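Long-range contacts in fructosamine deglycase FrlB (Bacillus subtilis, PDB 3EUA), which converts a range of fructosamine 6-phosphates to glucose 6-phosphate and a free amino acid, working as a homooctamer: residues A[27-32]-A[55-60]; A[34-39]-A[79-84]; A[45-50]-A[146-151]; A[70-75]-A[98-103]. One frame throughout, in Å; residues are numbered along the deposited sequence.

Contact 1 (A[27-32]-A[55-60])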
loop_
_atom_site.group_PDB
_atom_site.type_symbol
_atom_site.label_atom_id
_atom_site.label_comp_id
_atom_site.label_asym_id
_atom_site.label_seq_id
_atom_site.Cartn_x
_atom_site.Cartn_y
_atom_site.Cartn_z
ATOM N N HIS A 27 -19.850 0.010 -3.998
ATOM C CA HIS A 27 -18.389 -0.068 -4.056
ATOM C C HIS A 27 -17.827 1.215 -4.639
ATOM O O HIS A 27 -18.307 1.674 -5.661
ATOM C CB HIS A 27 -17.979 -1.247 -4.993
ATOM C CG HIS A 27 -16.653 -1.900 -4.687
ATOM N ND1 HIS A 27 -16.519 -3.271 -4.554
ATOM C CD2 HIS A 27 -15.412 -1.385 -4.500
ATOM C CE1 HIS A 27 -15.253 -3.565 -4.311
ATOM N NE2 HIS A 27 -14.561 -2.440 -4.267
ATOM N N VAL A 28 -16.805 1.786 -3.985
ATOM C CA VAL A 28 -16.095 2.939 -4.512
ATOM C C VAL A 28 -14.657 2.492 -4.875
ATOM O O VAL A 28 -14.035 1.747 -4.114
ATOM C CB VAL A 28 -16.028 4.113 -3.513
ATOM C CG1 VAL A 28 -15.268 5.255 -4.150
ATOM C CG2 VAL A 28 -17.419 4.602 -3.163
ATOM N N PHE A 29 -14.162 2.874 -6.057
ATOM C CA PHE A 29 -12.791 2.591 -6.485
ATOM C C PHE A 29 -12.069 3.908 -6.687
ATOM O O PHE A 29 -12.561 4.734 -7.399
ATOM C CB PHE A 29 -12.751 1.777 -7.799
ATOM C CG PHE A 29 -13.276 0.370 -7.668
ATOM C CD1 PHE A 29 -12.448 -0.671 -7.290
ATOM C CD2 PHE A 29 -14.605 0.081 -7.903
ATOM C CE1 PHE A 29 -12.938 -1.978 -7.128
ATOM C CE2 PHE A 29 -15.082 -1.225 -7.766
ATOM C CZ PHE A 29 -14.243 -2.251 -7.401
ATOM N N PHE A 30 -10.945 4.111 -5.994
ATOM C CA PHE A 30 -10.086 5.285 -6.131
ATOM C C PHE A 30 -8.963 4.907 -7.105
ATOM O O PHE A 30 -8.088 4.122 -6.770
ATOM C CB PHE A 30 -9.514 5.654 -4.786
ATOM C CG PHE A 30 -10.551 6.081 -3.810
ATOM C CD1 PHE A 30 -11.138 7.359 -3.923
ATOM C CD2 PHE A 30 -10.944 5.236 -2.776
ATOM C CE1 PHE A 30 -12.090 7.776 -2.991
ATOM C CE2 PHE A 30 -11.897 5.620 -1.876
ATOM C CZ PHE A 30 -12.465 6.908 -1.980
ATOM N N VAL A 31 -9.003 5.452 -8.306
ATOM C CA VAL A 31 -8.068 5.044 -9.362
ATOM C C VAL A 31 -7.302 6.183 -10.005
ATOM O O VAL A 31 -7.878 7.097 -10.618
ATOM C CB VAL A 31 -8.852 4.276 -10.470
ATOM C CG1 VAL A 31 -7.918 3.686 -11.495
ATOM C CG2 VAL A 31 -9.713 3.152 -9.867
ATOM N N ALA A 32 -5.987 6.119 -9.911
ATOM C CA ALA A 32 -5.129 7.159 -10.491
ATOM C C ALA A 32 -3.707 6.639 -10.483
ATOM O O ALA A 32 -3.483 5.496 -10.082
ATOM C CB ALA A 32 -5.236 8.445 -9.670
ATOM N N ASN A 55 -18.127 -0.487 0.046
ATOM C CA ASN A 55 -16.787 -1.053 -0.026
ATOM C C ASN A 55 -15.895 -0.065 -0.753
ATOM O O ASN A 55 -16.306 0.471 -1.769
ATOM C CB ASN A 55 -16.851 -2.373 -0.825
ATOM C CG ASN A 55 -15.490 -3.002 -1.088
ATOM O OD1 ASN A 55 -14.425 -2.364 -0.967
ATOM N ND2 ASN A 55 -15.518 -4.283 -1.466
ATOM N N SER A 56 -14.701 0.194 -0.229
ATOM C CA SER A 56 -13.744 1.092 -0.874
ATOM C C SER A 56 -12.433 0.360 -1.172
ATOM O O SER A 56 -11.940 -0.420 -0.336
ATOM C CB SER A 56 -13.434 2.321 0.002
ATOM O OG SER A 56 -12.918 1.937 1.282
ATOM N N ASP A 57 -11.894 0.574 -2.372
ATOM C CA ASP A 57 -10.600 0.038 -2.765
ATOM C C ASP A 57 -9.824 1.143 -3.510
ATOM O O ASP A 57 -10.404 2.085 -4.043
ATOM C CB ASP A 57 -10.712 -1.235 -3.607
ATOM C CG ASP A 57 -11.029 -2.474 -2.790
ATOM O OD1 ASP A 57 -10.204 -2.866 -1.950
ATOM O OD2 ASP A 57 -12.068 -3.114 -3.044
ATOM N N LEU A 58 -8.504 1.039 -3.479
ATOM C CA LEU A 58 -7.630 2.006 -4.107
ATOM C C LEU A 58 -6.570 1.306 -4.879
ATOM O O LEU A 58 -5.921 0.406 -4.354
ATOM C CB LEU A 58 -6.990 2.870 -3.025
ATOM C CG LEU A 58 -6.107 4.066 -3.419
ATOM C CD1 LEU A 58 -6.198 5.129 -2.375
ATOM C CD2 LEU A 58 -4.650 3.712 -3.618
ATOM N N TYR A 59 -6.373 1.702 -6.131
ATOM C CA TYR A 59 -5.345 1.072 -6.976
ATOM C C TYR A 59 -4.717 2.069 -7.893
ATOM O O TYR A 59 -5.332 3.075 -8.238
ATOM C CB TYR A 59 -5.933 -0.004 -7.906
ATOM C CG TYR A 59 -6.745 -1.075 -7.223
ATOM C CD1 TYR A 59 -6.127 -2.107 -6.530
ATOM C CD2 TYR A 59 -8.139 -1.054 -7.274
ATOM C CE1 TYR A 59 -6.894 -3.074 -5.875
ATOM C CE2 TYR A 59 -8.899 -2.036 -6.648
ATOM C CZ TYR A 59 -8.276 -3.037 -5.942
ATOM O OH TYR A 59 -9.028 -4.006 -5.276
ATOM N N SER A 60 -3.496 1.772 -8.295
ATOM C CA SER A 60 -2.810 2.519 -9.321
ATOM C C SER A 60 -3.617 2.148 -10.581
ATOM O O SER A 60 -4.153 1.038 -10.645
ATOM C CB SER A 60 -1.354 2.077 -9.435
ATOM O OG SER A 60 -0.661 2.878 -10.382
#
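His27 lays its imidazole, CG anti to the backbone N (chi1 -152°), beside the side chain of Asn55, which covers one ring face, while the Phe29 ring takes the opposite one. Asn55 CB lies 3.8 Å from the His27 ring centroid, almost on its normal, a CH-pi contact. At the ring edge His27 NE2 donates to Asp57 OD2 over 2.9 Å, and OD2 receives it on its anti lone pair, turned away from OD1; OD1 is salt-bridged to Lys44 of the second subunit, so two chains grip this carboxylate. An alanine in place of His27 would probably leave Asp57 OD2 without its N-H partner and open a gap between Asn55 and Phe29. Val28 N bonds to Asn55 O at 2.6 Å, and Val28 O receives Asp57 N. Phe29 CD1, on the His27 side of the sheet, meets Tyr59 CE2 at 3.9 Å, rim against rim; Tyr59 OH bonds to Asp48 of the second subunit. Phe30 N donates to Asp57 O at 2.9 Å, Phe30 O accepts from Tyr59 N, and on the sheet's other face Phe30 CB packs 4.0 Å from Leu58 CG. Val31 packs on Ala61 and Phe64 of helix 61-67, and Ser60 CA makes a CA-H...O contact with Ala32 O (3.1 Å). Strand 55-60 lies at the sheet edge, facing the second subunit. Parallel strands joined by a helical beta-alpha-beta crossover are typical of the SIS alpha/beta fold.

Contact 2 (A[34-39]-A[79-84])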
loop_
_atom_site.group_PDB
_atom_site.type_symbol
_atom_site.label_atom_id
_atom_site.label_comp_id
_atom_site.label_asym_id
_atom_site.label_seq_id
_atom_site.Cartn_x
_atom_site.Cartn_y
_atom_site.Cartn_z
ATOM N N GLY A 34 0.524 7.559 -9.417
ATOM C CA GLY A 34 1.512 8.316 -8.660
ATOM C C GLY A 34 0.945 9.349 -7.710
ATOM O O GLY A 34 0.170 9.008 -6.829
ATOM N N GLY A 35 1.319 10.616 -7.914
ATOM C CA GLY A 35 0.855 11.716 -7.074
ATOM C C GLY A 35 -0.647 11.814 -7.002
ATOM O O GLY A 35 -1.231 12.150 -5.939
ATOM N N SER A 36 -1.298 11.554 -8.129
ATOM C CA SER A 36 -2.781 11.610 -8.162
ATOM C C SER A 36 -3.423 10.471 -7.416
ATOM O O SER A 36 -4.571 10.609 -7.038
ATOM C CB SER A 36 -3.322 11.676 -9.578
ATOM O OG SER A 36 -3.045 12.955 -10.089
ATOM N N SER A 37 -2.725 9.338 -7.290
ATOM C CA SER A 37 -3.214 8.211 -6.504
ATOM C C SER A 37 -2.991 8.564 -5.050
ATOM O O SER A 37 -3.874 8.345 -4.217
ATOM C CB SER A 37 -2.475 6.932 -6.836
ATOM O OG SER A 37 -2.920 5.834 -6.053
ATOM N N ALA A 38 -1.821 9.147 -4.740
ATOM C CA ALA A 38 -1.495 9.485 -3.336
ATOM C C ALA A 38 -2.520 10.403 -2.692
ATOM O O ALA A 38 -2.816 10.261 -1.511
ATOM C CB ALA A 38 -0.132 10.104 -3.242
ATOM N N ILE A 39 -3.073 11.352 -3.450
ATOM C CA ILE A 39 -4.059 12.272 -2.869
ATOM C C ILE A 39 -5.344 11.571 -2.447
ATOM O O ILE A 39 -6.160 12.153 -1.756
ATOM C CB ILE A 39 -4.441 13.470 -3.787
ATOM C CG1 ILE A 39 -5.398 13.062 -4.929
ATOM C CG2 ILE A 39 -3.176 14.220 -4.276
ATOM C CD1 ILE A 39 -6.072 14.303 -5.571
ATOM N N ILE A 79 -13.696 6.867 -8.954
ATOM C CA ILE A 79 -13.241 8.229 -8.888
ATOM C C ILE A 79 -11.818 8.228 -9.424
ATOM O O ILE A 79 -10.955 7.511 -8.881
ATOM C CB ILE A 79 -13.237 8.771 -7.446
ATOM C CG1 ILE A 79 -14.646 8.772 -6.849
ATOM C CG2 ILE A 79 -12.662 10.209 -7.417
ATOM C CD1 ILE A 79 -14.698 9.125 -5.397
ATOM N N LEU A 80 -11.593 8.992 -10.497
ATOM C CA LEU A 80 -10.282 9.076 -11.131
ATOM C C LEU A 80 -9.708 10.493 -11.074
ATOM O O LEU A 80 -10.444 11.485 -10.943
ATOM C CB LEU A 80 -10.330 8.570 -12.582
ATOM C CG LEU A 80 -10.982 7.195 -12.767
ATOM C CD1 LEU A 80 -12.430 7.314 -13.327
ATOM C CD2 LEU A 80 -10.131 6.352 -13.661
ATOM N N CYS A 81 -8.389 10.587 -11.159
ATOM C CA CYS A 81 -7.734 11.879 -11.155
ATOM C C CYS A 81 -6.479 11.857 -12.014
ATOM O O CYS A 81 -5.713 10.890 -11.984
ATOM C CB CYS A 81 -7.377 12.280 -9.734
ATOM S SG CYS A 81 -6.651 13.925 -9.676
ATOM N N SER A 82 -6.294 12.925 -12.776
ATOM C CA SER A 82 -5.126 13.152 -13.613
ATOM C C SER A 82 -5.027 14.646 -13.807
ATOM O O SER A 82 -5.955 15.252 -14.335
ATOM C CB SER A 82 -5.253 12.499 -14.990
ATOM O OG SER A 82 -4.133 12.852 -15.815
ATOM N N HIS A 83 -3.889 15.229 -13.487
ATOM C CA HIS A 83 -3.741 16.658 -13.613
ATOM C C HIS A 83 -3.905 17.134 -15.055
ATOM O O HIS A 83 -4.781 17.919 -15.391
ATOM C CB HIS A 83 -2.385 17.032 -13.055
ATOM C CG HIS A 83 -2.171 18.497 -12.995
ATOM N ND1 HIS A 83 -2.723 19.277 -12.008
ATOM C CD2 HIS A 83 -1.519 19.337 -13.825
ATOM C CE1 HIS A 83 -2.381 20.532 -12.209
ATOM N NE2 HIS A 83 -1.653 20.598 -13.306
ATOM N N SER A 84 -3.074 16.600 -15.930
ATOM C CA SER A 84 -3.124 16.961 -17.337
ATOM C C SER A 84 -4.332 16.367 -18.013
ATOM O O SER A 84 -4.768 16.856 -19.040
ATOM C CB SER A 84 -1.888 16.424 -18.085
ATOM O OG SER A 84 -1.869 14.979 -18.190
#
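Ser36 and Cys81 form the tight part of this contact, where the short helix 35-38 rests on strand 76-82 at Cys81. Ser36 CB sits 3.5 Å from Cys81 O, a carbonyl oxygen that this packing buries and that has no polar partner in the model. With SG anti to the backbone N (chi1 -177°), the Cys81 thiol rises beside the serine, and Ser36 OG and Cys81 SG are 3.8 Å apart. Ile39, one turn further on, brings its terminal CD1 to 4.2 Å from the same Cys81 SG, putting an apolar neighbour beside the sulfur; the isoleucine side chain also packs on Asn137, Tyr138 and Leu141 of helix 137-153. Past Cys81 the two segments part. Ser36 OG is still 4.2 Å from His83 N, too far for more than a loose touch. Ser82 OG hydrogen-bonds to Thr87, and the partly exposed His83 carries its ring off to stack on Phe109 and bond through ND1 to Tyr125. Gly34, at the N-cap of the helix, is held from another chain: its N bonds to Glu231 of the second subunit. A glycine- and serine-rich turn at a helix start, set beside the serine-rich loop that follows the third strand, is the arrangement in which SIS domains such as those of GlmS bind phosphosugars, and it probably marks the substrate site here.

Contact 3 (A[45-50]-A[146-151])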
loop_
_atom_site.group_PDB
_atom_site.type_symbol
_atom_site.label_atom_id
_atom_site.label_comp_id
_atom_site.label_asym_id
_atom_site.label_seq_id
_atom_site.Cartn_x
_atom_site.Cartn_y
_atom_site.Cartn_z
ATOM N N TYR A 45 -9.257 6.423 3.875
ATOM C CA TYR A 45 -9.365 6.455 5.323
ATOM C C TYR A 45 -10.756 6.948 5.751
ATOM O O TYR A 45 -11.371 6.345 6.616
ATOM C CB TYR A 45 -8.292 7.337 5.914
ATOM C CG TYR A 45 -8.217 7.279 7.387
ATOM C CD1 TYR A 45 -7.392 6.349 8.022
ATOM C CD2 TYR A 45 -8.924 8.168 8.166
ATOM C CE1 TYR A 45 -7.299 6.311 9.414
ATOM C CE2 TYR A 45 -8.836 8.148 9.515
ATOM C CZ TYR A 45 -8.028 7.211 10.145
ATOM O OH TYR A 45 -7.965 7.196 11.531
ATOM N N VAL A 46 -11.251 8.027 5.108
ATOM C CA VAL A 46 -12.588 8.555 5.377
ATOM C C VAL A 46 -13.635 7.471 5.165
ATOM O O VAL A 46 -14.458 7.204 6.040
ATOM C CB VAL A 46 -12.909 9.823 4.509
ATOM C CG1 VAL A 46 -14.374 10.245 4.624
ATOM C CG2 VAL A 46 -12.007 11.000 4.916
ATOM N N PHE A 47 -13.617 6.827 4.010
ATOM C CA PHE A 47 -14.560 5.741 3.763
ATOM C C PHE A 47 -14.475 4.640 4.804
ATOM O O PHE A 47 -15.508 4.131 5.242
ATOM C CB PHE A 47 -14.402 5.133 2.354
ATOM C CG PHE A 47 -15.377 5.661 1.381
ATOM C CD1 PHE A 47 -15.187 6.880 0.766
ATOM C CD2 PHE A 47 -16.549 4.952 1.116
ATOM C CE1 PHE A 47 -16.133 7.382 -0.123
ATOM C CE2 PHE A 47 -17.478 5.453 0.227
ATOM C CZ PHE A 47 -17.273 6.676 -0.377
ATOM N N ASP A 48 -13.266 4.262 5.204
ATOM C CA ASP A 48 -13.116 3.211 6.230
ATOM C C ASP A 48 -13.736 3.583 7.565
ATOM O O ASP A 48 -14.309 2.738 8.228
ATOM C CB ASP A 48 -11.640 2.798 6.427
ATOM C CG ASP A 48 -11.106 1.956 5.279
ATOM O OD1 ASP A 48 -11.905 1.440 4.450
ATOM O OD2 ASP A 48 -9.876 1.788 5.208
ATOM N N ARG A 49 -13.620 4.849 7.950
ATOM C CA ARG A 49 -14.186 5.337 9.221
ATOM C C ARG A 49 -15.667 5.746 9.161
ATOM O O ARG A 49 -16.355 5.747 10.190
ATOM C CB ARG A 49 -13.376 6.547 9.678
ATOM C CG ARG A 49 -12.000 6.225 10.190
ATOM C CD ARG A 49 -11.975 6.014 11.700
ATOM N NE ARG A 49 -12.947 5.043 12.185
ATOM C CZ ARG A 49 -14.044 5.286 12.898
ATOM N NH1 ARG A 49 -14.400 6.510 13.288
ATOM N NH2 ARG A 49 -14.796 4.260 13.273
ATOM N N GLU A 50 -16.154 6.091 7.962
ATOM C CA GLU A 50 -17.514 6.606 7.805
ATOM C C GLU A 50 -18.555 5.766 7.086
ATOM O O GLU A 50 -19.745 5.877 7.413
ATOM C CB GLU A 50 -17.443 7.917 7.022
ATOM C CG GLU A 50 -16.635 9.001 7.722
ATOM C CD GLU A 50 -17.307 9.485 9.002
ATOM O OE1 GLU A 50 -18.554 9.484 9.094
ATOM O OE2 GLU A 50 -16.557 9.885 9.914
ATOM N N PHE A 146 -17.217 13.338 0.713
ATOM C CA PHE A 146 -18.200 13.614 1.777
ATOM C C PHE A 146 -19.594 13.805 1.223
ATOM O O PHE A 146 -20.579 13.465 1.882
ATOM C CB PHE A 146 -17.805 14.811 2.632
ATOM C CG PHE A 146 -16.675 14.505 3.596
ATOM C CD1 PHE A 146 -16.935 13.973 4.850
ATOM C CD2 PHE A 146 -15.366 14.733 3.237
ATOM C CE1 PHE A 146 -15.886 13.668 5.713
ATOM C CE2 PHE A 146 -14.332 14.441 4.095
ATOM C CZ PHE A 146 -14.599 13.905 5.332
ATOM N N GLY A 147 -19.672 14.348 0.014
ATOM C CA GLY A 147 -20.951 14.519 -0.663
ATOM C C GLY A 147 -21.588 13.172 -0.953
ATOM O O GLY A 147 -22.770 13.019 -0.751
ATOM N N THR A 148 -20.793 12.227 -1.467
ATOM C CA THR A 148 -21.248 10.862 -1.802
ATOM C C THR A 148 -21.792 10.160 -0.561
ATOM O O THR A 148 -22.876 9.579 -0.597
ATOM C CB THR A 148 -20.106 10.087 -2.486
ATOM O OG1 THR A 148 -19.816 10.711 -3.757
ATOM C CG2 THR A 148 -20.485 8.613 -2.705
ATOM N N LEU A 149 -21.065 10.272 0.549
ATOM C CA LEU A 149 -21.494 9.684 1.820
ATOM C C LEU A 149 -22.770 10.363 2.340
ATOM O O LEU A 149 -23.625 9.708 2.917
ATOM C CB LEU A 149 -20.376 9.779 2.866
ATOM C CG LEU A 149 -19.178 8.855 2.693
ATOM C CD1 LEU A 149 -18.011 9.214 3.655
ATOM C CD2 LEU A 149 -19.603 7.420 2.870
ATOM N N GLN A 150 -22.898 11.675 2.156
ATOM C CA GLN A 150 -24.119 12.364 2.603
ATOM C C GLN A 150 -25.328 11.925 1.744
ATOM O O GLN A 150 -26.397 11.557 2.291
ATOM C CB GLN A 150 -23.916 13.874 2.589
ATOM C CG GLN A 150 -25.025 14.694 3.289
ATOM C CD GLN A 150 -26.303 14.760 2.509
ATOM O OE1 GLN A 150 -26.297 14.875 1.280
ATOM N NE2 GLN A 150 -27.417 14.727 3.216
ATOM N N VAL A 151 -25.163 11.918 0.423
ATOM C CA VAL A 151 -26.242 11.536 -0.502
ATOM C C VAL A 151 -26.679 10.068 -0.383
ATOM O O VAL A 151 -27.879 9.779 -0.325
ATOM C CB VAL A 151 -25.868 11.861 -1.989
ATOM C CG1 VAL A 151 -26.856 11.217 -2.975
ATOM C CG2 VAL A 151 -25.786 13.390 -2.210
#
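Helices 41-50 and 137-153 pack through apolar side chains on one side of the parallel sheet, with Leu149 reaching in among Val46, Phe47 and Glu50. Their local axes run 11.2 Å apart and 24° from parallel, a spacing bridged by side chains alone. Leu149 forks across the interface. Its CD1, extended anti to CA (chi2 170°), meets Glu50 CB at 3.7 Å and Val46 CG1 at 3.9 Å. The other branch, CD2, lies over the Phe47 ring face, offset toward the rim and 3.9 Å from Phe47 CE2. An alanine in place of Leu149 would probably open a gap between the helices and strip that ring face of its methyl cover. One turn earlier Val46 CG1 sits over the face of Phe146, 3.7 Å from Phe146 CZ, the two side chains crossing at about a right angle. Glu50 lends only its CB; its carboxylate goes to Asn155, Lys157 and Tyr293. Around the pair, helix 11-20 lies against Thr148 and helix 158-190 against Phe146, Tyr293 of helix 288-313 touches Val46, and Phe47 reaches strand 27-32 at Val28.

Contact 4 (A[70-75]-A[98-103])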
loop_
_atom_site.group_PDB
_atom_site.type_symbol
_atom_site.label_atom_id
_atom_site.label_comp_id
_atom_site.label_asym_id
_atom_site.label_seq_id
_atom_site.Cartn_x
_atom_site.Cartn_y
_atom_site.Cartn_z
ATOM N N VAL A 70 -13.480 -8.324 -9.638
ATOM C CA VAL A 70 -14.741 -8.970 -10.025
ATOM C C VAL A 70 -15.985 -8.204 -9.538
ATOM O O VAL A 70 -17.041 -8.292 -10.154
ATOM C CB VAL A 70 -14.800 -10.482 -9.617
ATOM C CG1 VAL A 70 -14.788 -10.662 -8.145
ATOM C CG2 VAL A 70 -16.047 -11.123 -10.161
ATOM N N GLN A 71 -15.841 -7.404 -8.483
ATOM C CA GLN A 71 -16.959 -6.628 -7.963
ATOM C C GLN A 71 -17.162 -5.305 -8.708
ATOM O O GLN A 71 -18.063 -4.568 -8.364
ATOM C CB GLN A 71 -16.773 -6.406 -6.460
ATOM C CG GLN A 71 -16.955 -7.695 -5.665
ATOM C CD GLN A 71 -16.646 -7.532 -4.194
ATOM O OE1 GLN A 71 -16.803 -6.462 -3.636
ATOM N NE2 GLN A 71 -16.200 -8.601 -3.562
ATOM N N LEU A 72 -16.325 -4.997 -9.703
ATOM C CA LEU A 72 -16.493 -3.789 -10.508
ATOM C C LEU A 72 -17.678 -3.977 -11.439
ATOM O O LEU A 72 -17.709 -4.923 -12.224
ATOM C CB LEU A 72 -15.258 -3.501 -11.369
ATOM C CG LEU A 72 -15.304 -2.301 -12.340
ATOM C CD1 LEU A 72 -15.552 -1.034 -11.607
ATOM C CD2 LEU A 72 -14.003 -2.221 -13.155
ATOM N N GLY A 73 -18.632 -3.051 -11.392
ATOM C CA GLY A 73 -19.789 -3.151 -12.251
ATOM C C GLY A 73 -20.776 -2.018 -12.109
ATOM O O GLY A 73 -20.429 -0.923 -11.709
ATOM N N GLU A 74 -22.039 -2.318 -12.396
ATOM C CA GLU A 74 -23.112 -1.320 -12.372
ATOM C C GLU A 74 -23.392 -0.659 -11.035
ATOM O O GLU A 74 -23.995 0.414 -11.003
ATOM C CB GLU A 74 -24.405 -1.924 -12.900
ATOM C CG GLU A 74 -24.340 -2.231 -14.399
ATOM C CD GLU A 74 -25.575 -2.952 -14.903
ATOM O OE1 GLU A 74 -26.226 -3.643 -14.073
ATOM O OE2 GLU A 74 -25.894 -2.842 -16.127
ATOM N N LYS A 75 -22.976 -1.284 -9.944
ATOM C CA LYS A 75 -23.176 -0.699 -8.622
ATOM C C LYS A 75 -21.882 -0.075 -8.111
ATOM O O LYS A 75 -21.763 0.197 -6.925
ATOM C CB LYS A 75 -23.682 -1.740 -7.644
ATOM C CG LYS A 75 -25.048 -2.304 -8.038
ATOM C CD LYS A 75 -25.385 -3.485 -7.170
ATOM C CE LYS A 75 -26.757 -3.996 -7.473
ATOM N NZ LYS A 75 -27.028 -5.126 -6.535
ATOM N N ARG A 98 -16.165 2.532 -17.175
ATOM C CA ARG A 98 -17.419 2.934 -17.800
ATOM C C ARG A 98 -17.981 1.786 -18.654
ATOM O O ARG A 98 -19.185 1.560 -18.645
ATOM C CB ARG A 98 -17.256 4.203 -18.618
ATOM C CG ARG A 98 -18.574 4.858 -19.005
ATOM C CD ARG A 98 -18.350 6.310 -19.443
ATOM N NE ARG A 98 -19.615 6.993 -19.725
ATOM C CZ ARG A 98 -19.736 8.245 -20.167
ATOM N NH1 ARG A 98 -18.666 8.997 -20.399
ATOM N NH2 ARG A 98 -20.950 8.750 -20.386
ATOM N N GLY A 99 -17.110 1.070 -19.362
ATOM C CA GLY A 99 -17.513 -0.071 -20.197
ATOM C C GLY A 99 -18.153 -1.184 -19.385
ATOM O O GLY A 99 -18.974 -1.919 -19.906
ATOM N N LYS A 100 -17.772 -1.293 -18.107
ATOM C CA LYS A 100 -18.351 -2.263 -17.165
ATOM C C LYS A 100 -19.652 -1.764 -16.499
ATOM O O LYS A 100 -20.190 -2.440 -15.622
ATOM C CB LYS A 100 -17.390 -2.585 -16.026
ATOM C CG LYS A 100 -16.045 -3.198 -16.362
ATOM C CD LYS A 100 -16.077 -4.654 -16.566
ATOM C CE LYS A 100 -14.674 -5.181 -16.638
ATOM N NZ LYS A 100 -14.647 -6.650 -16.799
ATOM N N GLY A 101 -20.143 -0.595 -16.880
ATOM C CA GLY A 101 -21.377 -0.047 -16.307
ATOM C C GLY A 101 -21.175 0.787 -15.046
ATOM O O GLY A 101 -22.130 1.241 -14.432
ATOM N N ALA A 102 -19.932 1.027 -14.658
ATOM C CA ALA A 102 -19.677 1.822 -13.466
ATOM C C ALA A 102 -19.945 3.312 -13.706
ATOM O O ALA A 102 -19.880 3.805 -14.842
ATOM C CB ALA A 102 -18.242 1.625 -12.977
ATOM N N LEU A 103 -20.292 3.997 -12.614
ATOM C CA LEU A 103 -20.480 5.432 -12.607
ATOM C C LEU A 103 -19.066 5.989 -12.452
ATOM O O LEU A 103 -18.337 5.586 -11.543
ATOM C CB LEU A 103 -21.350 5.854 -11.425
ATOM C CG LEU A 103 -21.579 7.347 -11.172
ATOM C CD1 LEU A 103 -22.261 8.010 -12.357
ATOM C CD2 LEU A 103 -22.399 7.498 -9.886
#
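Leu72 lays its isobutyl group across the stem of Lys100 at about a right angle, with Leu72 CD2 3.9 Å from Lys100 CG. The lysine belongs to the Schellman motif that ends helix 88-99, in which Gly101 N returns to Arg98 O at 2.9 Å. Gly101 leaves the helix with a phi of 88°, where a beta carbon would be jammed against the carbonyl O of Lys100 and come too close to Glu74 CG. Beyond CG the lysine bends (chi2 -82°), and its amino group leads away from Leu72 to a weak hydrogen bond with Asn68. Leu72 CD1 lies 4.0 Å from Ala102 CB; Leu72 and Ala102 both pack on Val78 of strand 76-82, and Leu72 also touches Phe29 of strand 27-32. On the Glu74 side the contact is exposed. Ahead of Leu72, Gln71 bonds to backbone oxygens of Ser51 and Ile54 of the second subunit, tying this loop to the dimer contact. Between the two loops the backbones touch through CA-H...O contacts rather than N-H bonds. Gly73 CA approaches Lys100 O at 3.5 Å, and Gly73 O in turn faces Ala102 CA at 3.3 Å. The straightest is the last, Glu74 CA to Gly101 O at 3.4 Å, with an angle of 177° at the hydrogen.

Overall arrangement
From the N terminus, strand 27-32 opens contact 1, which closes 23 residues later on strand 55-60 after helices 35-38 and 41-50. Contacts 2 and 3 start on those two helices, so both cross contact 1: contact 2 closes on strand 76-82, the other neighbour of strand 27-32, and contact 3 only on helix 137-153. Contacts 2 and 3 also cross. Contact 4 follows contact 1 in series, crosses contact 2 and falls within the span of contact 3. Contact 4 lies at the loop leading into strand 76-82 and contact 2 reaches that strand further along, their centres 20 Å apart, while contact 3 joins two helices over one sheet face. All four lie in the first SIS domain.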